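Local structure of cryptochrome DASH (Arabidopsis thaliana, 2J4D) at residues Ser390-Gly393 with Arg394-Cys398; Pro374-Asp377 with Ala378-Glu382. The protein repairs cyclobutane pyrimidine dimers in single-stranded DNA as a flavin- and folate-binding photolyase and may also serve as a photoreceptor. All coordinates share one frame; numbering follows the deposited sequence.

Contact 1. Residues Ser390-Gly393 with Arg394-Cys398. With FAD (flavin-adenine dinucleotide), chain C.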
ATOM      1  N   SER A 390       6.109  10.365   5.972  1.00 19.23           N
ATOM      2  CA  SER A 390       5.074  10.422   7.007  1.00 22.07           C
ATOM      3  C   SER A 390       3.820  11.047   6.417  1.00 21.59           C
ATOM      4  O   SER A 390       3.896  11.802   5.447  1.00 19.71           O
ATOM      5  CB  SER A 390       5.523  11.274   8.204  1.00 18.85           C
ATOM      6  OG  SER A 390       5.632  12.637   7.833  1.00 21.40           O
ATOM      7  N   ASN A 391       2.671  10.736   7.011  1.00 19.09           N
ATOM      8  CA  ASN A 391       1.413  11.293   6.536  1.00 20.72           C
ATOM      9  C   ASN A 391       1.458  12.825   6.595  1.00 21.58           C
ATOM     10  O   ASN A 391       0.991  13.509   5.683  1.00 22.07           O
ATOM     11  CB  ASN A 391       0.255  10.776   7.390  1.00 21.04           C
ATOM     12  CG  ASN A 391      -1.077  11.385   6.984  1.00 25.90           C
ATOM     13  OD1 ASN A 391      -1.504  11.264   5.834  1.00 26.19           O
ATOM     14  ND2 ASN A 391      -1.732  12.056   7.923  1.00 28.58           N
ATOM     15  N   ARG A 392       2.020  13.361   7.675  1.00 22.67           N
ATOM     16  CA  ARG A 392       2.127  14.812   7.835  1.00 21.27           C
ATOM     17  C   ARG A 392       2.973  15.388   6.693  1.00 19.63           C
ATOM     18  O   ARG A 392       2.610  16.385   6.078  1.00 18.71           O
ATOM     19  CB  ARG A 392       2.760  15.131   9.198  1.00 22.44           C
ATOM     20  CG  ARG A 392       3.110  16.596   9.446  1.00 24.58           C
ATOM     21  CD  ARG A 392       1.908  17.513   9.288  1.00 24.51           C
ATOM     22  NE  ARG A 392       0.717  16.966   9.933  1.00 26.36           N
ATOM     23  CZ  ARG A 392      -0.458  17.590   9.976  1.00 32.13           C
ATOM     24  NH1 ARG A 392      -0.592  18.785   9.417  1.00 28.42           N
ATOM     25  NH2 ARG A 392      -1.505  17.012  10.561  1.00 30.42           N
ATOM     26  N   GLY A 393       4.093  14.737   6.398  1.00 21.92           N
ATOM     27  CA  GLY A 393       4.951  15.207   5.324  1.00 20.39           C
ATOM     28  C   GLY A 393       4.271  15.189   3.967  1.00 22.45           C
ATOM     29  O   GLY A 393       4.411  16.135   3.182  1.00 22.45           O
ATOM     30  N   ARG A 394       3.529  14.119   3.683  1.00 17.76           N
ATOM     31  CA  ARG A 394       2.840  14.006   2.403  1.00 18.15           C
ATOM     32  C   ARG A 394       1.824  15.127   2.218  1.00 20.33           C
ATOM     33  O   ARG A 394       1.682  15.670   1.124  1.00 20.52           O
ATOM     34  CB  ARG A 394       2.126  12.652   2.292  1.00 20.04           C
ATOM     35  CG  ARG A 394       3.046  11.460   2.408  1.00 17.50           C
ATOM     36  CD  ARG A 394       2.311  10.128   2.138  1.00 18.16           C
ATOM     37  NE  ARG A 394       2.998   9.015   2.789  1.00 16.49           N
ATOM     38  CZ  ARG A 394       2.883   7.739   2.438  1.00 18.32           C
ATOM     39  NH1 ARG A 394       2.104   7.392   1.419  1.00 14.84           N
ATOM     40  NH2 ARG A 394       3.540   6.804   3.124  1.00 16.62           N
ATOM     41  N   GLN A 395       1.095  15.464   3.278  1.00 20.57           N
ATOM     42  CA  GLN A 395       0.117  16.537   3.172  1.00 20.78           C
ATOM     43  C   GLN A 395       0.829  17.867   2.891  1.00 21.06           C
ATOM     44  O   GLN A 395       0.374  18.673   2.077  1.00 20.13           O
ATOM     45  CB  GLN A 395      -0.689  16.659   4.467  1.00 23.82           C
ATOM     46  CG  GLN A 395      -1.488  15.416   4.834  1.00 23.45           C
ATOM     47  CD  GLN A 395      -2.368  15.654   6.040  1.00 30.03           C
ATOM     48  OE1 GLN A 395      -3.375  16.354   5.955  1.00 30.25           O
ATOM     49  NE2 GLN A 395      -1.983  15.091   7.176  1.00 33.37           N
ATOM     50  N   ILE A 396       1.943  18.090   3.577  1.00 21.99           N
ATOM     51  CA  ILE A 396       2.707  19.320   3.408  1.00 22.32           C
ATOM     52  C   ILE A 396       3.320  19.460   2.012  1.00 23.99           C
ATOM     53  O   ILE A 396       3.110  20.476   1.341  1.00 21.63           O
ATOM     54  CB  ILE A 396       3.823  19.417   4.477  1.00 24.56           C
ATOM     55  CG1 ILE A 396       3.195  19.469   5.872  1.00 23.59           C
ATOM     56  CG2 ILE A 396       4.669  20.661   4.242  1.00 24.33           C
ATOM     57  CD1 ILE A 396       4.190  19.354   7.002  1.00 29.26           C
ATOM     58  N   VAL A 397       4.057  18.446   1.554  1.00 23.27           N
ATOM     59  CA  VAL A 397       4.680  18.541   0.234  1.00 20.47           C
ATOM     60  C   VAL A 397       3.643  18.642  -0.877  1.00 23.60           C
ATOM     61  O   VAL A 397       3.907  19.231  -1.926  1.00 21.16           O
ATOM     62  CB  VAL A 397       5.658  17.362  -0.060  1.00 18.17           C
ATOM     63  CG1 VAL A 397       6.760  17.354   0.975  1.00 19.84           C
ATOM     64  CG2 VAL A 397       4.921  16.015  -0.080  1.00 17.16           C
ATOM     65  N   CYS A 398       2.463  18.071  -0.643  1.00 24.22           N
ATOM     66  CA  CYS A 398       1.386  18.139  -1.630  1.00 23.18           C
ATOM     67  C   CYS A 398       0.900  19.587  -1.742  1.00 23.47           C
ATOM     68  O   CYS A 398       0.748  20.136  -2.844  1.00 22.81           O
ATOM     69  CB  CYS A 398       0.219  17.235  -1.207  1.00 23.17           C
ATOM     70  SG  CYS A 398      -1.329  17.583  -2.088  1.00 25.09           S
TER
HETATM   71  PA  FAD C1498      -0.791   5.190  10.237  1.00 21.50           P
HETATM   72  O1A FAD C1498      -0.153   4.199  11.128  1.00 18.10           O
HETATM   73  O2A FAD C1498      -1.043   6.567  10.724  1.00 19.34           O
HETATM   74  O5B FAD C1498      -2.196   4.620   9.700  1.00 19.70           O
HETATM   75  C5B FAD C1498      -2.477   3.203   9.735  1.00 16.55           C
HETATM   76  C4B FAD C1498      -3.012   2.788   8.360  1.00 18.02           C
HETATM   77  O4B FAD C1498      -4.183   3.554   8.081  1.00 17.38           O
HETATM   78  C3B FAD C1498      -2.067   3.050   7.193  1.00 18.62           C
HETATM   79  O3B FAD C1498      -1.066   2.054   7.064  1.00 18.28           O
HETATM   80  C2B FAD C1498      -3.034   3.128   6.052  1.00 20.21           C
HETATM   81  O2B FAD C1498      -3.349   1.892   5.449  1.00 20.32           O
HETATM   82  C1B FAD C1498      -4.249   3.838   6.674  1.00 17.78           C
HETATM   83  N9A FAD C1498      -4.285   5.305   6.493  1.00 18.60           N
HETATM   84  C8A FAD C1498      -3.867   6.277   7.380  1.00 20.77           C
HETATM   85  N7A FAD C1498      -4.045   7.505   6.912  1.00 22.73           N
HETATM   86  C5A FAD C1498      -4.610   7.328   5.668  1.00 19.35           C
HETATM   87  C6A FAD C1498      -5.024   8.248   4.676  1.00 19.58           C
HETATM   88  N6A FAD C1498      -4.953   9.566   4.796  1.00 19.70           N
HETATM   89  N1A FAD C1498      -5.553   7.724   3.507  1.00 16.00           N
HETATM   90  C2A FAD C1498      -5.645   6.364   3.339  1.00 19.84           C
HETATM   91  N3A FAD C1498      -5.267   5.432   4.247  1.00 18.69           N
HETATM   92  C4A FAD C1498      -4.745   5.963   5.386  1.00 20.89           C
HETATM   93  N1  FAD C1498      -1.399   5.738   1.794  1.00 15.24           N
HETATM   94  C2  FAD C1498      -1.228   4.545   1.124  1.00 18.86           C
HETATM   95  O2  FAD C1498      -1.465   3.480   1.664  1.00 17.70           O
HETATM   96  N3  FAD C1498      -0.770   4.586  -0.203  1.00 17.27           N
HETATM   97  C4  FAD C1498      -0.473   5.762  -0.888  1.00 19.67           C
HETATM   98  O4  FAD C1498      -0.066   5.732  -2.064  1.00 17.11           O
HETATM   99  C4X FAD C1498      -0.650   6.983  -0.193  1.00 17.71           C
HETATM  100  N5  FAD C1498      -0.373   8.216  -0.804  1.00 21.02           N
HETATM  101  C5X FAD C1498      -0.659   9.418  -0.152  1.00 19.35           C
HETATM  102  C6  FAD C1498      -0.497  10.644  -0.810  1.00 19.23           C
HETATM  103  C7  FAD C1498      -0.775  11.880  -0.180  1.00 16.32           C
HETATM  104  C7M FAD C1498      -0.581  13.166  -0.946  1.00 18.46           C
HETATM  105  C8  FAD C1498      -1.239  11.862   1.186  1.00 19.40           C
HETATM  106  C8M FAD C1498      -1.562  13.139   1.946  1.00 16.65           C
HETATM  107  C9  FAD C1498      -1.407  10.635   1.857  1.00 16.87           C
HETATM  108  C9A FAD C1498      -1.125   9.394   1.212  1.00 18.68           C
HETATM  109  N10 FAD C1498      -1.283   8.137   1.868  1.00 18.73           N
HETATM  110  C10 FAD C1498      -1.115   6.930   1.154  1.00 17.85           C
HETATM  111  C1' FAD C1498      -2.005   8.061   3.179  1.00 18.25           C
HETATM  112  C2' FAD C1498      -1.139   8.115   4.454  1.00 17.63           C
HETATM  113  O2' FAD C1498      -0.264   9.227   4.391  1.00 21.08           O
HETATM  114  C3' FAD C1498      -0.329   6.827   4.586  1.00 20.13           C
HETATM  115  O3' FAD C1498      -1.198   5.678   4.579  1.00 21.00           O
HETATM  116  C4' FAD C1498       0.499   6.720   5.878  1.00 18.54           C
HETATM  117  O4' FAD C1498       1.465   7.772   5.939  1.00 16.72           O
HETATM  118  C5' FAD C1498       1.203   5.369   5.904  1.00 19.82           C
HETATM  119  O5' FAD C1498       1.960   5.237   7.109  1.00 19.80           O
HETATM  120  P   FAD C1498       1.469   4.521   8.427  1.00 21.02           P
HETATM  121  O1P FAD C1498       1.197   3.129   8.033  1.00 18.41           O
HETATM  122  O2P FAD C1498       2.511   4.682   9.477  1.00 21.40           O
HETATM  123  O3P FAD C1498       0.209   5.316   8.976  1.00 18.92           O
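Ser390 O takes the backbone N-H of Arg394 at 2.9 Å, the first rung of a helix whose opening turn lies against the flavin. Ser390 is the N-cap: its OG accepts from Gly393 N at 3.0 Å, satisfying an amide that has no carbonyl before it in the helix. The ladder then runs on, Gln395 N to Asn391 O and Ile396 N to Arg392 O, and reaches Val397 N to Gly393 O at 2.8 Å, almost straight at 178°, before the helix continues.

Arg394 lies with CG anti to its carbonyl carbon (chi1 -59°) and reaches out extended from CG to NE along the cofactor. One guanidinium face looks at the ribityl chain, with FAD C3' above its centre, and NH1 comes within 3.2 Å of FAD C4X in the isoalloxazine ring. NE donates to Met389 O, NH2 forms a salt bridge with Asp422, and NH1 also has a hydrogen bond outside the two segments. An alanine here would probably leave the Asp422 carboxylate without its cationic mate and open a gap beside the flavin and ribityl chain.

Arg392, unlike Arg394, is bent at chi2 and chi3, which lays CD 3.7 Å from Ile396 CD1, while NH1 is hydrogen-bonded to Gln453 OE1 and Tyr457 makes a cation-pi contact. Gln395 puts its CG 3.7 Å from the flavin methyl C8M, and Asn391 CB sits 3.4 Å from FAD O2'. A serine-capped helix start carrying an arginine across the isoalloxazine ring forms one wall of the FAD pocket in this class-1 photolyase domain.

Contact 2. Residues Pro374-Asp377 with Ala378-Glu382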
ATOM      1  N   PRO A 374      13.791  23.598   3.971  1.00 28.55           N
ATOM      2  CA  PRO A 374      14.138  22.362   4.672  1.00 28.63           C
ATOM      3  C   PRO A 374      12.985  21.385   4.907  1.00 27.62           C
ATOM      4  O   PRO A 374      13.122  20.193   4.632  1.00 25.01           O
ATOM      5  CB  PRO A 374      14.763  22.869   5.968  1.00 29.59           C
ATOM      6  CG  PRO A 374      15.451  24.138   5.509  1.00 30.73           C
ATOM      7  CD  PRO A 374      14.371  24.768   4.659  1.00 30.88           C
ATOM      8  N   LEU A 375      11.859  21.881   5.409  1.00 25.96           N
ATOM      9  CA  LEU A 375      10.724  20.998   5.669  1.00 26.74           C
ATOM     10  C   LEU A 375      10.338  20.213   4.417  1.00 24.79           C
ATOM     11  O   LEU A 375      10.113  19.002   4.477  1.00 24.38           O
ATOM     12  CB  LEU A 375       9.524  21.801   6.173  1.00 24.70           C
ATOM     13  CG  LEU A 375       8.334  20.951   6.631  1.00 28.90           C
ATOM     14  CD1 LEU A 375       8.795  19.910   7.639  1.00 27.76           C
ATOM     15  CD2 LEU A 375       7.264  21.850   7.232  1.00 26.55           C
ATOM     16  N   ILE A 376      10.272  20.905   3.284  1.00 25.04           N
ATOM     17  CA  ILE A 376       9.922  20.263   2.018  1.00 26.30           C
ATOM     18  C   ILE A 376      11.020  19.309   1.566  1.00 26.59           C
ATOM     19  O   ILE A 376      10.770  18.121   1.337  1.00 25.59           O
ATOM     20  CB  ILE A 376       9.714  21.294   0.882  1.00 27.25           C
ATOM     21  CG1 ILE A 376       8.638  22.316   1.274  1.00 26.70           C
ATOM     22  CG2 ILE A 376       9.333  20.567  -0.420  1.00 23.97           C
ATOM     23  CD1 ILE A 376       7.293  21.706   1.673  1.00 24.58           C
ATOM     24  N   ASP A 377      12.240  19.829   1.458  1.00 23.92           N
ATOM     25  CA  ASP A 377      13.375  19.038   0.988  1.00 24.00           C
ATOM     26  C   ASP A 377      13.660  17.776   1.780  1.00 23.23           C
ATOM     27  O   ASP A 377      13.948  16.729   1.195  1.00 24.77           O
ATOM     28  CB  ASP A 377      14.646  19.904   0.920  1.00 25.05           C
ATOM     29  CG  ASP A 377      14.507  21.067  -0.053  1.00 29.73           C
ATOM     30  OD1 ASP A 377      13.705  20.945  -1.009  1.00 26.80           O
ATOM     31  OD2 ASP A 377      15.202  22.096   0.127  1.00 27.83           O
ATOM     32  N   ALA A 378      13.585  17.868   3.103  1.00 22.54           N
ATOM     33  CA  ALA A 378      13.834  16.710   3.951  1.00 22.04           C
ATOM     34  C   ALA A 378      12.821  15.610   3.624  1.00 21.13           C
ATOM     35  O   ALA A 378      13.173  14.438   3.523  1.00 22.75           O
ATOM     36  CB  ALA A 378      13.730  17.106   5.429  1.00 23.83           C
ATOM     37  N   ASN A 379      11.561  15.993   3.470  1.00 20.74           N
ATOM     38  CA  ASN A 379      10.528  15.014   3.151  1.00 21.35           C
ATOM     39  C   ASN A 379      10.747  14.382   1.781  1.00 20.41           C
ATOM     40  O   ASN A 379      10.641  13.164   1.633  1.00 23.29           O
ATOM     41  CB  ASN A 379       9.142  15.668   3.236  1.00 20.54           C
ATOM     42  CG  ASN A 379       8.542  15.581   4.633  1.00 23.07           C
ATOM     43  OD1 ASN A 379       8.121  14.510   5.075  1.00 22.30           O
ATOM     44  ND2 ASN A 379       8.514  16.709   5.344  1.00 17.65           N
ATOM     45  N   MET A 380      11.082  15.194   0.782  1.00 20.42           N
ATOM     46  CA  MET A 380      11.296  14.655  -0.558  1.00 20.71           C
ATOM     47  C   MET A 380      12.534  13.764  -0.597  1.00 22.52           C
ATOM     48  O   MET A 380      12.594  12.797  -1.359  1.00 22.46           O
ATOM     49  CB  MET A 380      11.419  15.789  -1.579  1.00 21.35           C
ATOM     50  CG  MET A 380      10.171  16.669  -1.670  1.00 23.11           C
ATOM     51  SD  MET A 380       8.635  15.719  -1.877  1.00 23.48           S
ATOM     52  CE  MET A 380       8.933  14.988  -3.518  1.00 17.46           C
ATOM     53  N   LYS A 381      13.524  14.082   0.232  1.00 21.18           N
ATOM     54  CA  LYS A 381      14.728  13.265   0.270  1.00 23.06           C
ATOM     55  C   LYS A 381      14.386  11.949   0.982  1.00 21.37           C
ATOM     56  O   LYS A 381      14.856  10.882   0.590  1.00 23.10           O
ATOM     57  CB  LYS A 381      15.855  13.997   1.010  1.00 23.77           C
ATOM     58  CG  LYS A 381      17.226  13.341   0.850  1.00 31.09           C
ATOM     59  CD  LYS A 381      18.341  14.176   1.478  1.00 36.56           C
ATOM     60  CE  LYS A 381      18.484  15.552   0.810  1.00 44.08           C
ATOM     61  NZ  LYS A 381      18.917  15.503  -0.624  1.00 47.47           N
ATOM     62  N   GLU A 382      13.563  12.022   2.026  1.00 22.12           N
ATOM     63  CA  GLU A 382      13.170  10.806   2.740  1.00 20.90           C
ATOM     64  C   GLU A 382      12.500   9.857   1.746  1.00 20.03           C
ATOM     65  O   GLU A 382      12.789   8.659   1.700  1.00 20.68           O
ATOM     66  CB  GLU A 382      12.185  11.120   3.878  1.00 20.31           C
ATOM     67  CG  GLU A 382      11.769   9.857   4.652  1.00 24.09           C
ATOM     68  CD  GLU A 382      10.773  10.113   5.769  1.00 26.46           C
ATOM     69  OE1 GLU A 382      10.561  11.283   6.140  1.00 26.47           O
ATOM     70  OE2 GLU A 382      10.205   9.127   6.286  1.00 30.94           O
TER
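Asn379 folds its side chain back onto the preceding turn of its own helix, giving Leu375 O two donors in an i to i+4 arrangement. ND2 makes the shorter bond, 2.9 Å to Leu375 O and 160° at the hydrogen, with the oxygen close to the amide plane of Asn379; the backbone bond from Asn379 N to the same oxygen is weak at 3.5 Å. Leu375 runs alongside the amide, its CD1 3.9 Å from ND2.

The neighbouring rungs are tighter: Ala378 N to Pro374 O and Lys381 N to Asp377 O, with Met380 N to Ile376 O between them. Ile376 and Met380 run next to each other off the next flank of the helix.

Farther out, Asp377 is held by its acid end: OD2 accepts from Tyr487 and from Gly372 N, and OD1 is hydrogen-bonded to Thr371 OG1, all partners outside this turn. Tyr463 and Trp467 of helix 462-467 pack on Ala378, and Leu375 rests on helix 450-457. Met380 is bent at chi2 and chi3 (-50° and -65°), which carries its end away from Ile376 and leaves CG as the touching atom, 4.2 Å from Ile376 CG2.

From the N-terminal side, contact 2 comes first, in the opening turns of helix 374-386; contact 1 follows at the start of helix 391-404. Each closes only a local helical turn, so the two stand in series, neither enclosing nor crossing the other. Their centres are nonetheless about 10 Å apart, because the short link between the helices brings the second back against the first. Ile396 CG2 meets Ile376 CD1 at 3.8 Å, Val397 CG1 rests against both Asn379 CB and Met380 SD, and Gly393 CA lies 3.3 Å from Asn379 OD1. Contact 1 faces the flavin; contact 2 lies behind it, where helix 374-386 packs on 391-404 and also touches helices 450-457 and 462-467.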